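Long-range contacts in dihydropteroate synthase (Burkholderia cenocepacia, PDB 2Y5S), which probably catalyses the condensation of para-aminobenzoate with 6-hydroxymethyl-7,8-dihydropterin diphosphate to form 7,8-dihydropteroate, a step in folate biosynthesis: residues C191-F196 with P227-M232; R22-G27 with G59-D64; D103-A108 with D123-R128; L89-R94 with L114-D119. All coordinates share one frame; numbering follows the deposited sequence.

Contact 1. Residues C191-F196 with P227-M232. With 78H (7,8-dihydropteroate), chain P.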
loop_
_atom_site.group_PDB
_atom_site.type_symbol
_atom_site.label_atom_id
_atom_site.label_comp_id
_atom_site.label_asym_id
_atom_site.label_seq_id
_atom_site.Cartn_x
_atom_site.Cartn_y
_atom_site.Cartn_z
ATOM N N CYS B 191 -1.334 20.539 14.428
ATOM C CA CYS B 191 -1.590 19.155 14.071
ATOM C C CYS B 191 -0.943 18.274 15.115
ATOM O O CYS B 191 -0.161 18.758 15.938
ATOM C CB CYS B 191 -1.080 18.817 12.680
ATOM S SG CYS B 191 0.680 18.923 12.414
ATOM N N VAL B 192 -1.322 17.001 15.124
ATOM C CA VAL B 192 -0.825 16.062 16.123
ATOM C C VAL B 192 -0.277 14.802 15.461
ATOM O O VAL B 192 -0.636 14.456 14.320
ATOM C CB VAL B 192 -1.931 15.658 17.096
ATOM C CG1 VAL B 192 -2.511 16.892 17.805
ATOM C CG2 VAL B 192 -3.030 14.858 16.361
ATOM N N ASP B 193 0.546 14.085 16.211
ATOM C CA ASP B 193 1.235 12.909 15.711
ATOM C C ASP B 193 1.403 11.910 16.865
ATOM O O ASP B 193 1.944 12.264 17.920
ATOM C CB ASP B 193 2.586 13.376 15.180
ATOM C CG ASP B 193 3.444 12.269 14.629
ATOM O OD1 ASP B 193 3.219 11.082 14.910
ATOM O OD2 ASP B 193 4.425 12.630 13.937
ATOM N N PRO B 194 0.955 10.658 16.669
ATOM C CA PRO B 194 1.011 9.660 17.753
ATOM C C PRO B 194 2.403 9.137 18.080
ATOM O O PRO B 194 2.573 8.392 19.069
ATOM C CB PRO B 194 0.141 8.519 17.214
ATOM C CG PRO B 194 0.279 8.652 15.721
ATOM C CD PRO B 194 0.241 10.132 15.492
ATOM N N GLY B 195 3.391 9.491 17.254
ATOM C CA GLY B 195 4.782 9.237 17.584
ATOM C C GLY B 195 5.162 7.786 17.482
ATOM O O GLY B 195 5.668 7.171 18.433
ATOM N N PHE B 196 4.970 7.239 16.297
ATOM C CA PHE B 196 5.319 5.865 16.061
ATOM C C PHE B 196 6.801 5.616 16.380
ATOM O O PHE B 196 7.660 6.352 15.916
ATOM C CB PHE B 196 5.025 5.494 14.604
ATOM C CG PHE B 196 3.581 5.421 14.296
ATOM C CD1 PHE B 196 2.818 4.395 14.799
ATOM C CD2 PHE B 196 2.961 6.407 13.516
ATOM C CE1 PHE B 196 1.457 4.335 14.545
ATOM C CE2 PHE B 196 1.609 6.345 13.249
ATOM C CZ PHE B 196 0.855 5.307 13.774
ATOM N N PRO B 227 -5.851 17.591 12.740
ATOM C CA PRO B 227 -5.324 16.759 11.666
ATOM C C PRO B 227 -4.067 16.027 12.109
ATOM O O PRO B 227 -3.318 16.537 12.957
ATOM C CB PRO B 227 -5.029 17.762 10.564
ATOM C CG PRO B 227 -4.697 19.019 11.292
ATOM C CD PRO B 227 -5.660 19.026 12.456
ATOM N N ILE B 228 -3.855 14.834 11.542
ATOM C CA ILE B 228 -2.827 13.894 11.991
ATOM C C ILE B 228 -1.677 13.833 10.995
ATOM O O ILE B 228 -1.903 13.674 9.777
ATOM C CB ILE B 228 -3.391 12.485 12.118
ATOM C CG1 ILE B 228 -4.508 12.451 13.157
ATOM C CG2 ILE B 228 -2.281 11.438 12.464
ATOM C CD1 ILE B 228 -5.328 11.137 13.159
ATOM N N LEU B 229 -0.468 14.003 11.522
ATOM C CA LEU B 229 0.766 13.680 10.830
ATOM C C LEU B 229 1.255 12.333 11.352
ATOM O O LEU B 229 1.328 12.132 12.565
ATOM C CB LEU B 229 1.803 14.766 11.090
ATOM C CG LEU B 229 3.120 14.723 10.280
ATOM C CD1 LEU B 229 3.693 16.158 10.208
ATOM C CD2 LEU B 229 4.152 13.774 10.877
ATOM N N ALA B 230 1.556 11.415 10.440
ATOM C CA ALA B 230 2.038 10.083 10.780
ATOM C C ALA B 230 3.390 9.848 10.117
ATOM O O ALA B 230 3.568 10.100 8.935
ATOM C CB ALA B 230 1.054 9.033 10.315
ATOM N N GLY B 231 4.328 9.349 10.898
ATOM C CA GLY B 231 5.658 9.036 10.406
ATOM C C GLY B 231 6.065 7.623 10.788
ATOM O O GLY B 231 6.394 7.363 11.944
ATOM N N MET B 232 6.060 6.711 9.813
ATOM C CA MET B 232 6.487 5.327 10.047
ATOM C C MET B 232 7.626 4.864 9.162
ATOM O O MET B 232 8.072 3.724 9.276
ATOM C CB MET B 232 5.284 4.427 9.843
ATOM C CG MET B 232 4.247 4.672 10.907
ATOM S SD MET B 232 2.751 3.799 10.562
ATOM C CE MET B 232 2.084 4.914 9.373
HETATM O O4 78H P . 7.322 9.981 13.522
HETATM C C4 78H P . 7.744 11.137 13.562
HETATM C C5 78H P . 9.124 11.427 13.597
HETATM N N3 78H P . 6.833 12.205 13.596
HETATM C C9 78H P . 9.512 12.785 13.665
HETATM N N5 78H P . 10.051 10.438 13.516
HETATM C C2 78H P . 7.297 13.553 13.689
HETATM N N8 78H P . 10.855 13.135 13.696
HETATM N N1 78H P . 8.617 13.793 13.705
HETATM C C6 78H P . 11.368 10.718 13.590
HETATM N N2 78H P . 6.427 14.573 13.764
HETATM C C7 78H P . 11.905 12.124 13.870
HETATM C C10 78H P . 12.388 9.627 13.427
HETATM N N11 78H P . 12.607 8.940 14.705
HETATM C C15 78H P . 12.565 7.615 14.734
HETATM C C16 78H P . 11.793 6.947 15.679
HETATM C C17 78H P . 13.291 6.906 13.776
HETATM C C18 78H P . 11.760 5.564 15.682
HETATM C C19 78H P . 13.258 5.518 13.779
HETATM C C20 78H P . 12.496 4.850 14.735
HETATM C C21 78H P . 12.431 3.319 14.720
HETATM O O22 78H P . 11.529 2.809 15.388
HETATM O O23 78H P . 13.180 2.677 13.951
HETATM O O HOH W 1 4.775 9.163 13.942
#

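Contact 2. Residues R22-G27 with G59-D64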
loop_
_atom_site.group_PDB
_atom_site.type_symbol
_atom_site.label_atom_id
_atom_site.label_comp_id
_atom_site.label_asym_id
_atom_site.label_seq_id
_atom_site.Cartn_x
_atom_site.Cartn_y
_atom_site.Cartn_z
ATOM N N ARG B 22 -6.674 15.892 -0.603
ATOM C CA ARG B 22 -5.855 14.673 -0.624
ATOM C C ARG B 22 -4.815 14.786 0.487
ATOM O O ARG B 22 -4.433 15.897 0.866
ATOM C CB ARG B 22 -5.167 14.500 -1.974
ATOM C CG ARG B 22 -4.118 15.546 -2.286
ATOM C CD ARG B 22 -3.444 15.335 -3.644
ATOM N NE ARG B 22 -2.546 16.461 -3.886
ATOM C CZ ARG B 22 -1.312 16.564 -3.396
ATOM N NH1 ARG B 22 -0.786 15.598 -2.630
ATOM N NH2 ARG B 22 -0.604 17.657 -3.651
ATOM N N PRO B 23 -4.347 13.638 1.006
ATOM C CA PRO B 23 -3.283 13.666 1.983
ATOM C C PRO B 23 -2.024 14.198 1.364
ATOM O O PRO B 23 -1.810 14.051 0.149
ATOM C CB PRO B 23 -3.102 12.188 2.364
ATOM C CG PRO B 23 -3.694 11.427 1.264
ATOM C CD PRO B 23 -4.778 12.265 0.690
ATOM N N LEU B 24 -1.212 14.832 2.184
ATOM C CA LEU B 24 0.027 15.455 1.725
ATOM C C LEU B 24 1.230 14.634 2.117
ATOM O O LEU B 24 1.229 13.946 3.133
ATOM C CB LEU B 24 0.158 16.880 2.302
ATOM C CG LEU B 24 -0.930 17.881 1.900
ATOM C CD1 LEU B 24 -0.542 19.293 2.425
ATOM C CD2 LEU B 24 -1.251 17.932 0.401
ATOM N N VAL B 25 2.256 14.691 1.280
ATOM C CA VAL B 25 3.494 13.968 1.502
ATOM C C VAL B 25 4.627 14.926 1.983
ATOM O O VAL B 25 4.996 15.902 1.311
ATOM C CB VAL B 25 3.880 13.231 0.229
ATOM C CG1 VAL B 25 5.247 12.575 0.370
ATOM C CG2 VAL B 25 2.753 12.214 -0.128
ATOM N N MET B 26 5.140 14.647 3.173
ATOM C CA MET B 26 6.259 15.403 3.748
ATOM C C MET B 26 7.540 14.597 3.554
ATOM O O MET B 26 7.696 13.527 4.145
ATOM C CB MET B 26 6.025 15.640 5.234
ATOM C CG MET B 26 7.257 16.127 6.014
ATOM S SD MET B 26 6.972 16.362 7.793
ATOM C CE MET B 26 5.866 17.771 7.743
ATOM N N GLY B 27 8.459 15.103 2.731
ATOM C CA GLY B 27 9.704 14.392 2.452
ATOM C C GLY B 27 10.736 14.699 3.526
ATOM O O GLY B 27 10.922 15.852 3.897
ATOM N N GLY B 59 7.245 14.900 -6.108
ATOM C CA GLY B 59 5.887 15.198 -5.658
ATOM C C GLY B 59 5.756 15.525 -4.178
ATOM O O GLY B 59 4.647 15.560 -3.663
ATOM N N ALA B 60 6.865 15.788 -3.487
ATOM C CA ALA B 60 6.777 16.184 -2.074
ATOM C C ALA B 60 5.950 17.462 -1.952
ATOM O O ALA B 60 6.167 18.426 -2.707
ATOM C CB ALA B 60 8.159 16.401 -1.490
ATOM N N ASP B 61 5.025 17.477 -0.998
ATOM C CA ASP B 61 4.219 18.679 -0.705
ATOM C C ASP B 61 4.810 19.520 0.440
ATOM O O ASP B 61 4.522 20.709 0.545
ATOM C CB ASP B 61 2.805 18.262 -0.324
ATOM C CG ASP B 61 2.152 17.421 -1.381
ATOM O OD1 ASP B 61 1.966 17.929 -2.499
ATOM O OD2 ASP B 61 1.812 16.262 -1.094
ATOM N N LEU B 62 5.598 18.893 1.310
ATOM C CA LEU B 62 6.326 19.595 2.368
ATOM C C LEU B 62 7.700 18.966 2.486
ATOM O O LEU B 62 7.884 17.804 2.094
ATOM C CB LEU B 62 5.634 19.482 3.736
ATOM C CG LEU B 62 4.153 19.819 3.943
ATOM C CD1 LEU B 62 3.320 18.564 3.653
ATOM C CD2 LEU B 62 3.918 20.313 5.384
ATOM N N LEU B 63 8.648 19.734 3.046
ATOM C CA LEU B 63 9.975 19.222 3.356
ATOM C C LEU B 63 10.241 19.360 4.845
ATOM O O LEU B 63 9.988 20.418 5.417
ATOM C CB LEU B 63 11.054 19.981 2.577
ATOM C CG LEU B 63 10.943 19.868 1.061
ATOM C CD1 LEU B 63 11.914 20.860 0.384
ATOM C CD2 LEU B 63 11.189 18.419 0.635
ATOM N N ASP B 64 10.764 18.298 5.458
ATOM C CA ASP B 64 11.071 18.310 6.885
ATOM C C ASP B 64 12.587 18.351 7.034
ATOM O O ASP B 64 13.294 17.422 6.628
ATOM C CB ASP B 64 10.456 17.092 7.599
ATOM C CG ASP B 64 10.421 17.240 9.144
ATOM O OD1 ASP B 64 10.178 18.349 9.665
ATOM O OD2 ASP B 64 10.624 16.230 9.850
#

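Contact 3. Residues D103-A108 with D123-R128. With 78H (7,8-dihydropteroate), chain P; EDO (1,2-ethanediol), chain V.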
loop_
_atom_site.group_PDB
_atom_site.type_symbol
_atom_site.label_atom_id
_atom_site.label_comp_id
_atom_site.label_asym_id
_atom_site.label_seq_id
_atom_site.Cartn_x
_atom_site.Cartn_y
_atom_site.Cartn_z
ATOM N N ASP B 103 12.328 19.858 12.056
ATOM C CA ASP B 103 12.338 18.742 13.003
ATOM C C ASP B 103 13.280 19.089 14.151
ATOM O O ASP B 103 14.495 18.814 14.107
ATOM C CB ASP B 103 12.766 17.455 12.289
ATOM C CG ASP B 103 12.811 16.218 13.214
ATOM O OD1 ASP B 103 12.219 16.202 14.318
ATOM O OD2 ASP B 103 13.428 15.228 12.786
ATOM N N THR B 104 12.716 19.746 15.158
ATOM C CA THR B 104 13.476 20.139 16.330
ATOM C C THR B 104 12.610 20.268 17.569
ATOM O O THR B 104 11.438 20.629 17.493
ATOM C CB THR B 104 14.181 21.495 16.142
ATOM O OG1 THR B 104 15.089 21.701 17.236
ATOM C CG2 THR B 104 13.152 22.628 16.070
ATOM N N TYR B 105 13.232 19.970 18.707
ATOM C CA TYR B 105 12.640 20.181 20.024
ATOM C C TYR B 105 13.354 21.288 20.813
ATOM O O TYR B 105 12.965 21.577 21.949
ATOM C CB TYR B 105 12.680 18.879 20.825
ATOM C CG TYR B 105 14.064 18.294 21.010
ATOM C CD1 TYR B 105 14.876 18.693 22.067
ATOM C CD2 TYR B 105 14.554 17.340 20.134
ATOM C CE1 TYR B 105 16.134 18.160 22.243
ATOM C CE2 TYR B 105 15.822 16.803 20.300
ATOM C CZ TYR B 105 16.600 17.221 21.359
ATOM O OH TYR B 105 17.852 16.701 21.541
ATOM N N LYS B 106 14.380 21.903 20.222
ATOM C CA LYS B 106 15.142 22.949 20.895
ATOM C C LYS B 106 14.511 24.306 20.649
ATOM O O LYS B 106 14.465 24.763 19.511
ATOM C CB LYS B 106 16.590 22.948 20.411
ATOM C CG LYS B 106 17.332 21.670 20.718
ATOM C CD LYS B 106 18.833 21.882 20.644
ATOM C CE LYS B 106 19.612 20.589 20.878
ATOM N NZ LYS B 106 19.171 19.526 19.955
ATOM N N PRO B 107 14.006 24.963 21.712
ATOM C CA PRO B 107 13.447 26.304 21.548
ATOM C C PRO B 107 14.328 27.310 20.782
ATOM O O PRO B 107 13.801 28.063 19.967
ATOM C CB PRO B 107 13.206 26.753 22.986
ATOM C CG PRO B 107 12.916 25.470 23.720
ATOM C CD PRO B 107 13.851 24.480 23.105
ATOM N N ALA B 108 15.639 27.309 20.993
ATOM C CA ALA B 108 16.515 28.237 20.262
ATOM C C ALA B 108 16.511 27.966 18.752
ATOM O O ALA B 108 16.650 28.887 17.940
ATOM C CB ALA B 108 17.947 28.188 20.803
ATOM N N ASP B 123 7.789 18.908 16.521
ATOM C CA ASP B 123 8.464 18.711 17.820
ATOM C C ASP B 123 8.171 17.356 18.483
ATOM O O ASP B 123 7.086 17.115 19.001
ATOM C CB ASP B 123 8.100 19.843 18.775
ATOM C CG ASP B 123 8.860 19.778 20.107
ATOM O OD1 ASP B 123 9.796 18.965 20.258
ATOM O OD2 ASP B 123 8.495 20.547 21.015
ATOM N N ILE B 124 9.169 16.494 18.492
ATOM C CA ILE B 124 9.060 15.197 19.131
ATOM C C ILE B 124 8.729 15.307 20.623
ATOM O O ILE B 124 8.166 14.386 21.178
ATOM C CB ILE B 124 10.319 14.305 18.917
ATOM C CG1 ILE B 124 11.589 14.977 19.432
ATOM C CG2 ILE B 124 10.474 13.957 17.418
ATOM C CD1 ILE B 124 12.700 13.977 19.823
ATOM N N TRP B 125 9.063 16.429 21.262
ATOM C CA TRP B 125 8.743 16.613 22.674
ATOM C C TRP B 125 7.411 17.320 22.934
ATOM O O TRP B 125 7.082 17.584 24.087
ATOM C CB TRP B 125 9.889 17.336 23.414
ATOM C CG TRP B 125 10.971 16.400 23.837
ATOM C CD1 TRP B 125 12.203 16.304 23.304
ATOM C CD2 TRP B 125 10.903 15.415 24.877
ATOM N NE1 TRP B 125 12.913 15.315 23.918
ATOM C CE2 TRP B 125 12.139 14.755 24.898
ATOM C CE3 TRP B 125 9.907 15.016 25.775
ATOM C CZ2 TRP B 125 12.427 13.723 25.803
ATOM C CZ3 TRP B 125 10.188 13.997 26.674
ATOM C CH2 TRP B 125 11.438 13.356 26.676
ATOM N N GLY B 126 6.653 17.623 21.878
ATOM C CA GLY B 126 5.291 18.133 22.028
ATOM C C GLY B 126 5.252 19.481 22.733
ATOM O O GLY B 126 4.315 19.787 23.467
ATOM N N PHE B 127 6.301 20.264 22.508
ATOM C CA PHE B 127 6.463 21.615 23.042
ATOM C C PHE B 127 6.604 21.627 24.542
ATOM O O PHE B 127 6.255 22.610 25.210
ATOM C CB PHE B 127 5.355 22.548 22.491
ATOM C CG PHE B 127 5.327 22.559 20.994
ATOM C CD1 PHE B 127 6.244 23.308 20.285
ATOM C CD2 PHE B 127 4.464 21.738 20.294
ATOM C CE1 PHE B 127 6.267 23.277 18.910
ATOM C CE2 PHE B 127 4.488 21.693 18.918
ATOM C CZ PHE B 127 5.396 22.460 18.220
ATOM N N ARG B 128 7.182 20.547 25.069
ATOM C CA ARG B 128 7.387 20.422 26.497
ATOM C C ARG B 128 8.736 20.970 26.962
ATOM O O ARG B 128 8.906 21.211 28.150
ATOM C CB ARG B 128 7.234 18.963 26.953
ATOM C CG ARG B 128 5.789 18.507 27.055
ATOM C CD ARG B 128 5.709 17.087 27.587
ATOM N NE ARG B 128 6.125 16.092 26.594
ATOM C CZ ARG B 128 6.343 14.811 26.877
ATOM N NH1 ARG B 128 6.218 14.366 28.134
ATOM N NH2 ARG B 128 6.687 13.970 25.905
HETATM O O4 78H P . 7.322 9.981 13.522
HETATM C C4 78H P . 7.744 11.137 13.562
HETATM C C5 78H P . 9.124 11.427 13.597
HETATM N N3 78H P . 6.833 12.205 13.596
HETATM C C9 78H P . 9.512 12.785 13.665
HETATM N N5 78H P . 10.051 10.438 13.516
HETATM C C2 78H P . 7.297 13.553 13.689
HETATM N N8 78H P . 10.855 13.135 13.696
HETATM N N1 78H P . 8.617 13.793 13.705
HETATM C C6 78H P . 11.368 10.718 13.590
HETATM N N2 78H P . 6.427 14.573 13.764
HETATM C C7 78H P . 11.905 12.124 13.870
HETATM C C10 78H P . 12.388 9.627 13.427
HETATM N N11 78H P . 12.607 8.940 14.705
HETATM C C15 78H P . 12.565 7.615 14.734
HETATM C C16 78H P . 11.793 6.947 15.679
HETATM C C17 78H P . 13.291 6.906 13.776
HETATM C C18 78H P . 11.760 5.564 15.682
HETATM C C19 78H P . 13.258 5.518 13.779
HETATM C C20 78H P . 12.496 4.850 14.735
HETATM C C21 78H P . 12.431 3.319 14.720
HETATM O O22 78H P . 11.529 2.809 15.388
HETATM O O23 78H P . 13.180 2.677 13.951
HETATM C C1 EDO V . 3.659 11.718 29.121
HETATM O O1 EDO V . 2.921 10.518 29.361
HETATM C C2 EDO V . 4.555 11.475 27.918
HETATM O O2 EDO V . 5.921 11.548 28.323
HETATM O O HOH W 2 11.523 17.316 16.821
HETATM O O HOH W 3 10.124 21.007 23.003
#

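Contact 4. Residues L89-R94 with L114-D119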
loop_
_atom_site.group_PDB
_atom_site.type_symbol
_atom_site.label_atom_id
_atom_site.label_comp_id
_atom_site.label_asym_id
_atom_site.label_seq_id
_atom_site.Cartn_x
_atom_site.Cartn_y
_atom_site.Cartn_z
ATOM N N LEU B 89 19.700 26.023 5.178
ATOM C CA LEU B 89 18.757 25.272 4.328
ATOM C C LEU B 89 17.393 25.973 4.264
ATOM O O LEU B 89 16.775 26.032 3.203
ATOM C CB LEU B 89 18.580 23.824 4.803
ATOM C CG LEU B 89 19.762 22.866 4.633
ATOM C CD1 LEU B 89 19.390 21.456 5.114
ATOM C CD2 LEU B 89 20.277 22.843 3.175
ATOM N N VAL B 90 16.934 26.503 5.395
ATOM C CA VAL B 90 15.689 27.274 5.434
ATOM C C VAL B 90 15.792 28.460 4.486
ATOM O O VAL B 90 14.905 28.672 3.658
ATOM C CB VAL B 90 15.341 27.756 6.863
ATOM C CG1 VAL B 90 14.118 28.682 6.843
ATOM C CG2 VAL B 90 15.091 26.556 7.778
ATOM N N GLU B 91 16.898 29.199 4.589
ATOM C CA GLU B 91 17.124 30.382 3.756
ATOM C C GLU B 91 17.171 30.009 2.261
ATOM O O GLU B 91 16.512 30.645 1.433
ATOM C CB GLU B 91 18.396 31.124 4.215
ATOM C CG GLU B 91 18.306 31.691 5.653
ATOM C CD GLU B 91 19.611 32.318 6.169
ATOM O OE1 GLU B 91 20.691 32.082 5.582
ATOM O OE2 GLU B 91 19.553 33.059 7.180
ATOM N N ALA B 92 17.913 28.958 1.928
ATOM C CA ALA B 92 18.050 28.516 0.533
ATOM C C ALA B 92 16.778 27.920 -0.042
ATOM O O ALA B 92 16.541 28.026 -1.240
ATOM C CB ALA B 92 19.203 27.513 0.393
ATOM N N LEU B 93 15.963 27.279 0.798
ATOM C CA LEU B 93 14.755 26.607 0.323
ATOM C C LEU B 93 13.487 27.473 0.319
ATOM O O LEU B 93 12.533 27.138 -0.377
ATOM C CB LEU B 93 14.495 25.332 1.131
ATOM C CG LEU B 93 15.510 24.200 0.975
ATOM C CD1 LEU B 93 15.206 23.075 1.971
ATOM C CD2 LEU B 93 15.525 23.658 -0.450
ATOM N N ARG B 94 13.471 28.558 1.095
ATOM C CA ARG B 94 12.328 29.496 1.116
ATOM C C ARG B 94 11.814 29.929 -0.248
ATOM O O ARG B 94 10.604 29.951 -0.458
ATOM C CB ARG B 94 12.649 30.755 1.931
ATOM C CG ARG B 94 12.011 30.761 3.279
ATOM C CD ARG B 94 12.328 32.039 4.030
ATOM N NE ARG B 94 11.536 33.181 3.583
ATOM C CZ ARG B 94 10.244 33.370 3.848
ATOM N NH1 ARG B 94 9.552 32.473 4.550
ATOM N NH2 ARG B 94 9.639 34.466 3.392
ATOM N N LEU B 114 12.059 29.975 12.811
ATOM C CA LEU B 114 10.900 30.826 12.525
ATOM C C LEU B 114 11.330 32.206 12.014
ATOM O O LEU B 114 10.734 32.736 11.068
ATOM C CB LEU B 114 9.995 30.942 13.753
ATOM C CG LEU B 114 9.202 29.673 14.094
ATOM C CD1 LEU B 114 8.422 29.868 15.384
ATOM C CD2 LEU B 114 8.270 29.278 12.947
ATOM N N ALA B 115 12.362 32.785 12.627
ATOM C CA ALA B 115 12.905 34.081 12.180
ATOM C C ALA B 115 13.450 33.991 10.764
ATOM O O ALA B 115 13.351 34.934 10.008
ATOM C CB ALA B 115 13.998 34.603 13.157
ATOM N N ALA B 116 14.010 32.842 10.410
ATOM C CA ALA B 116 14.495 32.597 9.064
ATOM C C ALA B 116 13.360 32.308 8.082
ATOM O O ALA B 116 13.598 32.226 6.891
ATOM C CB ALA B 116 15.487 31.441 9.074
ATOM N N GLY B 117 12.140 32.096 8.585
ATOM C CA GLY B 117 10.954 31.981 7.733
ATOM C C GLY B 117 10.452 30.566 7.511
ATOM O O GLY B 117 9.802 30.296 6.499
ATOM N N ALA B 118 10.711 29.665 8.462
ATOM C CA ALA B 118 10.147 28.325 8.406
ATOM C C ALA B 118 8.633 28.398 8.630
ATOM O O ALA B 118 8.130 29.320 9.282
ATOM C CB ALA B 118 10.803 27.396 9.429
ATOM N N ASP B 119 7.937 27.404 8.093
ATOM C CA ASP B 119 6.488 27.374 8.064
ATOM C C ASP B 119 5.856 26.489 9.142
ATOM O O ASP B 119 4.709 26.692 9.514
ATOM C CB ASP B 119 6.048 26.862 6.689
ATOM C CG ASP B 119 6.526 27.747 5.561
ATOM O OD1 ASP B 119 6.127 28.922 5.515
ATOM O OD2 ASP B 119 7.307 27.269 4.711
#

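Contact 1. Residues C191-F196 with P227-M232
Phe196 and Gly231 both donate a backbone N-H to one water, with Phe196 N 3.0 Å and Gly231 N 3.1 Å from its oxygen. The same water lies 2.7 Å from Asp193 OD1 and 2.7 Å from O4 of 7,8-dihydropteroate, so it joins both segments to the pterin. Asp193 CG is anti to the backbone N (chi1 179°), which carries the carboxylate to the ligand. OD2 faces the pterin N2 and N3; the N2 bond is weak and the N3 distance is suspiciously short. OD1 also takes the N-H of Gly195, which makes an Asx turn and steadies the carboxylate. Leu229 CD2 packs beside OD2.

Further along, Met232 crosses over one face of the Phe196 ring. Its extended chi2 (172°) helps to place SD 3.8 Å from the Phe196 ring centroid, only 9° off the ring normal. This is a Met-aromatic contact. Ala230 CB touches the ring edge, and Leu209 and Leu210 of helix 204-211 also pack on the ring.

The backbones are tied by two bonds around a single bridge. Val192 N reaches Pro227 O at 3.0 Å, and Leu229 N reaches Val192 O at 2.8 Å. The bridge pairs consecutive strands, linked by a beta-alpha-beta crossover through helix 204-211. It completes the ring of a TIM barrel, with the pterin pocket at the C-terminal ends of its strands.

Contact 2. Residues R22-G27 with G59-D64
Leu62, Asp61 and Met26 carry most of this contact. Asp61 points toward residues 22-27, and its carboxylate meets three N-H groups. Arg22 comes tip to tip, end-on, in a two-bond salt bridge: NH2 holds Asp61 OD1 at 2.8 Å in a nearly straight bond (176°), and NH1 holds Asp61 OD2. The two planes are turned 44° apart. OD2 uses its anti lone pair for a third bond, from Val25 N at 2.9 Å. Leu24 CD2 lies over one face of the guanidinium, near its rim.

Val25 O returns two bonds, taking the N-H of Asp61 and of Leu62. Leu62 then sends CD1 against Leu24 CB at 3.8 Å and CD2 against Met26 CE. Met26 CG is anti to its backbone N (chi1 166°), and SD rests on Asp64 CB at 3.6 Å. Parallel pairing continues with Gly27 N on Leu62 O and Asp64 N on Gly27 O.

Asp64 has its polar partners on other strands, Ser101, Asn122 and Arg270. Strand 24-30 has strand 268-271 as its other neighbour, and strand 62-66 has strand 100-103. Leu63 packs on helix 45-58, which ends in a Schellman motif at Gly59, and Val25 packs on helix 274-291.

Contact 3. Residues D103-A108 with D123-R128
Tyr105 fills the tight part of this contact, wedged against Asp123, Ile124 and Trp125. Its CG sits between the backbone N and the carbonyl carbon (chi1 58°), which sets the ring alongside Ile124 and Trp125, all pointing the same way. The edge of the indole meets the phenol face in a T-shaped stack, with planes at 76°. Trp125 CD1 lies 3.6 Å from Tyr105 CG. Ile124 CD1 touches Tyr105 CD2 at 3.9 Å. Asp123 OD1 presses on Tyr105 CB at 2.9 Å. Asp123 OD1 also takes the N-H of Trp125, an Asx turn, and Asp123 OD2 takes that of Phe127.

The polar links between the segments are indirect, through two buried waters. One donates to Tyr105 O and to Asp123 OD2. The other accepts from Ile124 N and donates to Asp103 OD1. The less buried Lys106 and Arg128 turn away from the contact. Lys106 forms salt bridges with Glu68 and Glu82. Arg128 NH1 donates to O2 of an ethanediol, probably from the crystallisation liquor, at 2.8 Å.

Tyr105 OH bonds to Glu68, and Asp103 OD2 to Thr70. Asp103 makes only weak bonds to N8 of 7,8-dihydropteroate, while Ile124 CG2 lies 3.8 Å from that N8. The contact thus joins two loops that follow neighbouring strands of the TIM barrel, at the wall of its pterin pocket.

Contact 4. Residues L89-R94 with L114-D119
Val90 and Arg94, four residues apart at the end of helix 79-93, both point toward the chain reversal at Ala116 and Gly117. Ala116 turns its methyl back toward them.

Val90 uses one branch. CG1 is anti to the backbone N (chi1 174°), and this places it against Ala116 CB at 3.8 Å. The same methyl group lies 3.6 Å from Ala116 O and also reaches Ala118 N. Glu91, next in the chain, adds only a distant touch of its CG on Ala116 CB.

Arg94 reaches further and bends on the way. Its chi1 of -104° is well off a staggered value, and the chain turns again at chi3. CD passes Ala116 O at 3.1 Å. The guanidinium then presents its edge to Gly117 O. Arg94 NH1 binds Gly117 O at 2.9 Å, in the carbonyl plane and on a lone pair. The bond is bent, with an angle of 138° at the hydrogen. Gly117 is well suited to this place: a CB here would clash with Arg94 NH1. At these backbone angles it would also be jammed against the preceding carbonyl O.

The outer part of the contact, at Glu91, is exposed to solvent. Underneath, Val90 and Ala118 both pack on Ile102 of strand 100-103, and Asp119 bonds to Arg15 and Leu100. Gly117 ends helix 107-115 with a Schellman motif. The contact therefore packs the end of helix 79-93 against the end of the following outer helix of the TIM barrel, 107-115, over strand 100-103 that connects them.

In the fold
From the N terminus, contact 2 comes first. It closes the beta-alpha-beta unit of strand 24-30, helix 45-58 and strand 62-66. Contact 4 opens on helix 79-93, the next helix, and ends at residue 119. Contact 3 opens within that loop, at residue 103, and closes after it at residue 128, so the two cross; both use helix 107-115. Contact 1 follows in series and closes the unit of strand 190-193, helix 204-211 and strand 229-230, which completes the barrel. Contact 2 touches contact 1 through Met26 and Leu229, contact 3 through Asp64 and Asp103, and contact 4 through Leu63 and Leu93. Contacts 1 and 3 both reach the bound 7,8-dihydropteroate; contact 4 lies in the outer helical layer.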